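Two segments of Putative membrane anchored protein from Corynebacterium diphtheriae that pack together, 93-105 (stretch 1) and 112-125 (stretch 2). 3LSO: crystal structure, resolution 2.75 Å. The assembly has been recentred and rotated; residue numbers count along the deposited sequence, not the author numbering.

Stretch 1, residues 93-105: SIRINVGKNVKLD
Stretch 2, residues 112-125: SLSNGVLSINDHLK

The two stretches are joined mainly as neighbouring antiparallel β-strands, with an apolar cluster extending the contact on one side of the sheet. Together they bury 946 Å². Strand 93-97 runs against strand 117-121, with 160° between their N-to-C directions. Both are extended (phi -80 to -149°, psi 103 to 145°). The register pairs Ser93 with Asn121 (CA to CA 4.5 Å), Ile94 with Ile120, Arg95 with Ser119, Ile96 with Leu118 (CA to CA 5.2 Å) and Asn97 with Val117.

Ile94 and Ile96 form the hydrogen-bonded pairs. Ile94 N donates to Ile120 O at 2.9 Å, and Ile120 N to Ile94 O at 2.8 Å. Ile96 N donates to Leu118 O at 3.0 Å, and Leu118 N returns to Ile96 O at 2.9 Å. All four are nearly straight. Val98 N to Gly116 O, 2.8 Å, carries the ladder past the strand end. Gly99 N makes a weak bond to the same Gly116 O at 3.3 Å and a further bond to Asn97 OD1 at 3.1 Å.

Stretch 2 folds back through a type I' turn from Ser114 to Val117. Asn115 (phi/psi 52/53) and Gly116 (78/-3) occupy its centre. Positive phi favours glycine at 116, and an ideal CB there would lie 3.6 Å from Gly99 C. Gly99, at 73/172, also has positive phi.

Ile94, Ile96, Leu118 and Ile120 share one face and are buried. Ile94 and Ile120 are both m,t, with Ile94 CB 3.9 Å from Ile120 CB. Ile94 CG1 also meets Leu124 CD1 at 4.1 Å. Ile96 is m,m; Leu118 is t,p. Val98 (m) bridges two leucines: Val98 CG1 is 3.7 Å from Leu118 CB, and CG2 3.7 Å from Leu113 CD1. Strand 102-104 comes no closer than 7.4 Å, axis to axis, to 112-114, with 147° between their N-to-C directions. Side chains fill this wider gap. Leu113 (t,p) and Leu104 (m,t) point toward the opposing stretch. Leu104 CD1 lies 3.8 Å from Leu113 CB, and Leu104 CD2 4.0 Å from Leu118 CD1. Val102 (p) places CG1 3.9 Å from Leu113 CD2.

The other face, with Ser93, Arg95, Asn97, Val117, Ser119 and Asn121, is mostly polar and partly exposed. Ser93 OG (chi1 -116°, between wells) donates to Asn121 OD1 (m, chi2 -47°) at 2.5 Å. Ser119 OG (chi1 t) donates to Asn121 OD1 at 2.8 Å, so one carboxamide gathers two hydroxyls. Arg95 (m,t,p, chi4 -112°) lays one guanidinium face over Val117 CG1, 3.9 Å from NH2.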

# COMPACT_ATOMS: atom_id res chain seq x y z
N SER B 93 42.11 -7.16 9.29
CA SER B 93 41.00 -7.50 8.42
C SER B 93 39.94 -8.25 9.19
O SER B 93 40.19 -9.35 9.67
CB SER B 93 41.50 -8.39 7.28
OG SER B 93 41.36 -7.77 6.01
N ILE B 94 38.75 -7.66 9.31
CA ILE B 94 37.59 -8.37 9.85
C ILE B 94 36.75 -8.80 8.68
O ILE B 94 36.42 -7.99 7.81
CB ILE B 94 36.76 -7.48 10.74
CG1 ILE B 94 37.63 -6.91 11.85
CG2 ILE B 94 35.58 -8.26 11.33
CD1 ILE B 94 37.15 -5.57 12.35
N ARG B 95 36.39 -10.08 8.63
CA ARG B 95 35.74 -10.61 7.45
C ARG B 95 34.39 -11.17 7.80
O ARG B 95 34.25 -12.08 8.63
CB ARG B 95 36.64 -11.65 6.80
CG ARG B 95 38.01 -11.08 6.56
CD ARG B 95 38.95 -12.09 6.01
NE ARG B 95 38.63 -12.42 4.63
CZ ARG B 95 38.17 -13.60 4.25
NH1 ARG B 95 37.95 -14.56 5.15
NH2 ARG B 95 37.92 -13.81 2.96
N ILE B 96 33.37 -10.59 7.18
CA ILE B 96 32.00 -10.98 7.45
C ILE B 96 31.46 -11.48 6.14
O ILE B 96 31.76 -10.90 5.09
CB ILE B 96 31.16 -9.76 7.94
CG1 ILE B 96 31.78 -9.08 9.16
CG2 ILE B 96 29.71 -10.16 8.21
CD1 ILE B 96 32.10 -9.98 10.31
N ASN B 97 30.71 -12.57 6.19
CA ASN B 97 29.95 -13.04 5.04
C ASN B 97 28.68 -12.21 4.95
O ASN B 97 27.87 -12.21 5.88
CB ASN B 97 29.61 -14.52 5.19
CG ASN B 97 29.07 -15.15 3.90
OD1 ASN B 97 28.56 -14.47 3.01
ND2 ASN B 97 29.19 -16.46 3.81
N VAL B 98 28.52 -11.48 3.85
CA VAL B 98 27.32 -10.66 3.69
C VAL B 98 26.42 -11.12 2.56
O VAL B 98 25.35 -10.57 2.37
CB VAL B 98 27.63 -9.16 3.50
CG1 VAL B 98 28.32 -8.60 4.73
CG2 VAL B 98 28.45 -8.92 2.23
N GLY B 99 26.86 -12.12 1.80
CA GLY B 99 26.09 -12.60 0.66
C GLY B 99 26.15 -11.63 -0.50
O GLY B 99 26.65 -10.51 -0.37
N LYS B 100 25.62 -12.05 -1.64
CA LYS B 100 25.80 -11.30 -2.88
C LYS B 100 24.72 -10.26 -3.19
O LYS B 100 24.66 -9.76 -4.30
CB LYS B 100 26.02 -12.27 -4.07
CG LYS B 100 27.48 -12.77 -4.19
CD LYS B 100 27.59 -14.20 -4.73
CE LYS B 100 28.88 -14.88 -4.20
NZ LYS B 100 29.08 -16.26 -4.74
N ASN B 101 23.90 -9.90 -2.19
CA ASN B 101 22.74 -9.02 -2.39
C ASN B 101 22.96 -7.58 -1.92
O ASN B 101 22.01 -6.81 -1.71
CB ASN B 101 21.53 -9.66 -1.69
CG ASN B 101 20.19 -8.98 -2.01
OD1 ASN B 101 20.02 -8.31 -3.04
ND2 ASN B 101 19.23 -9.17 -1.11
N VAL B 102 24.22 -7.20 -1.77
CA VAL B 102 24.56 -5.93 -1.14
C VAL B 102 25.83 -5.30 -1.75
O VAL B 102 26.74 -6.02 -2.20
CB VAL B 102 24.73 -6.12 0.39
CG1 VAL B 102 26.13 -6.54 0.69
CG2 VAL B 102 24.39 -4.87 1.15
N LYS B 103 25.87 -3.97 -1.77
CA LYS B 103 27.06 -3.23 -2.19
C LYS B 103 27.29 -2.01 -1.26
O LYS B 103 26.37 -1.56 -0.56
CB LYS B 103 26.96 -2.82 -3.67
CG LYS B 103 26.08 -1.62 -3.95
CD LYS B 103 25.86 -1.42 -5.44
CE LYS B 103 25.52 0.04 -5.77
NZ LYS B 103 24.58 0.15 -6.93
N LEU B 104 28.52 -1.50 -1.24
CA LEU B 104 28.88 -0.31 -0.46
C LEU B 104 28.31 0.96 -1.07
O LEU B 104 28.31 1.11 -2.30
CB LEU B 104 30.40 -0.18 -0.37
CG LEU B 104 31.13 -1.40 0.19
CD1 LEU B 104 32.58 -1.50 -0.27
CD2 LEU B 104 31.06 -1.38 1.69
N ASP B 105 27.84 1.86 -0.23
CA ASP B 105 27.36 3.15 -0.69
C ASP B 105 28.43 4.24 -0.46
O ASP B 105 28.58 4.74 0.65
CB ASP B 105 26.05 3.52 0.02
CG ASP B 105 25.23 4.55 -0.76
OD1 ASP B 105 25.61 4.89 -1.91
OD2 ASP B 105 24.20 5.02 -0.23
N SER B 112 36.08 -2.84 1.81
CA SER B 112 35.97 -3.43 0.48
C SER B 112 34.99 -4.59 0.49
O SER B 112 34.72 -5.19 1.53
CB SER B 112 37.35 -3.88 -0.01
OG SER B 112 37.95 -4.77 0.91
N LEU B 113 34.46 -4.91 -0.69
CA LEU B 113 33.43 -5.91 -0.82
C LEU B 113 33.66 -6.77 -2.05
O LEU B 113 33.35 -6.37 -3.16
CB LEU B 113 32.06 -5.23 -0.87
CG LEU B 113 30.75 -6.04 -0.89
CD1 LEU B 113 30.80 -7.27 -0.03
CD2 LEU B 113 29.64 -5.16 -0.40
N SER B 114 34.19 -7.96 -1.83
CA SER B 114 34.46 -8.86 -2.93
C SER B 114 33.74 -10.20 -2.77
O SER B 114 33.93 -10.90 -1.77
CB SER B 114 35.97 -9.09 -3.07
OG SER B 114 36.24 -9.92 -4.19
N ASN B 115 32.91 -10.53 -3.76
CA ASN B 115 32.33 -11.88 -3.86
C ASN B 115 31.67 -12.28 -2.52
O ASN B 115 31.97 -13.33 -1.92
CB ASN B 115 33.43 -12.87 -4.32
CG ASN B 115 32.93 -14.30 -4.51
OD1 ASN B 115 31.91 -14.55 -5.17
ND2 ASN B 115 33.65 -15.26 -3.92
N GLY B 116 30.78 -11.41 -2.06
CA GLY B 116 29.99 -11.65 -0.86
C GLY B 116 30.72 -11.44 0.46
O GLY B 116 30.12 -11.58 1.54
N VAL B 117 32.00 -11.12 0.40
CA VAL B 117 32.76 -10.95 1.62
C VAL B 117 32.97 -9.47 1.86
O VAL B 117 33.42 -8.76 0.96
CB VAL B 117 34.10 -11.67 1.60
CG1 VAL B 117 34.70 -11.68 2.99
CG2 VAL B 117 33.94 -13.10 1.09
N LEU B 118 32.61 -9.03 3.06
CA LEU B 118 32.86 -7.67 3.48
C LEU B 118 34.10 -7.67 4.33
O LEU B 118 34.14 -8.30 5.39
CB LEU B 118 31.70 -7.11 4.29
CG LEU B 118 31.97 -5.69 4.86
CD1 LEU B 118 32.12 -4.67 3.73
CD2 LEU B 118 30.89 -5.26 5.83
N SER B 119 35.12 -6.94 3.88
CA SER B 119 36.34 -6.87 4.64
C SER B 119 36.47 -5.49 5.27
O SER B 119 36.36 -4.47 4.60
CB SER B 119 37.53 -7.17 3.74
OG SER B 119 38.68 -7.45 4.52
N ILE B 120 36.66 -5.48 6.59
CA ILE B 120 36.87 -4.26 7.34
C ILE B 120 38.36 -4.16 7.67
O ILE B 120 38.87 -4.83 8.57
CB ILE B 120 36.03 -4.23 8.62
CG1 ILE B 120 34.56 -4.50 8.29
CG2 ILE B 120 36.19 -2.90 9.36
CD1 ILE B 120 33.68 -4.73 9.50
N ASN B 121 39.05 -3.30 6.93
CA ASN B 121 40.49 -3.27 6.97
C ASN B 121 41.04 -2.15 7.83
O ASN B 121 40.46 -1.08 7.91
CB ASN B 121 41.03 -3.21 5.56
CG ASN B 121 40.56 -4.37 4.73
OD1 ASN B 121 40.60 -5.50 5.17
ND2 ASN B 121 40.09 -4.09 3.53
N ASP B 122 42.16 -2.46 8.49
CA ASP B 122 43.03 -1.48 9.16
C ASP B 122 42.27 -0.57 10.14
O ASP B 122 42.57 0.61 10.27
CB ASP B 122 43.85 -0.67 8.11
CG ASP B 122 44.65 -1.59 7.12
OD1 ASP B 122 44.70 -2.84 7.28
OD2 ASP B 122 45.23 -1.05 6.15
N HIS B 123 41.29 -1.16 10.82
CA HIS B 123 40.42 -0.48 11.77
C HIS B 123 40.79 -0.85 13.20
O HIS B 123 40.36 -0.19 14.14
CB HIS B 123 38.97 -0.89 11.52
CG HIS B 123 38.15 0.14 10.81
ND1 HIS B 123 38.42 0.55 9.52
CD2 HIS B 123 37.05 0.83 11.19
CE1 HIS B 123 37.54 1.45 9.15
NE2 HIS B 123 36.69 1.64 10.15
N LEU B 124 41.55 -1.93 13.35
CA LEU B 124 41.91 -2.46 14.67
C LEU B 124 43.15 -1.78 15.24
O LEU B 124 44.10 -1.50 14.53
CB LEU B 124 42.14 -3.96 14.58
CG LEU B 124 40.86 -4.78 14.43
CD1 LEU B 124 41.15 -6.18 13.91
CD2 LEU B 124 40.16 -4.84 15.77
N LYS B 125 43.13 -1.54 16.54
CA LYS B 125 44.25 -0.90 17.21
C LYS B 125 44.82 -1.81 18.31
O LYS B 125 44.07 -2.28 19.18
CB LYS B 125 43.84 0.49 17.77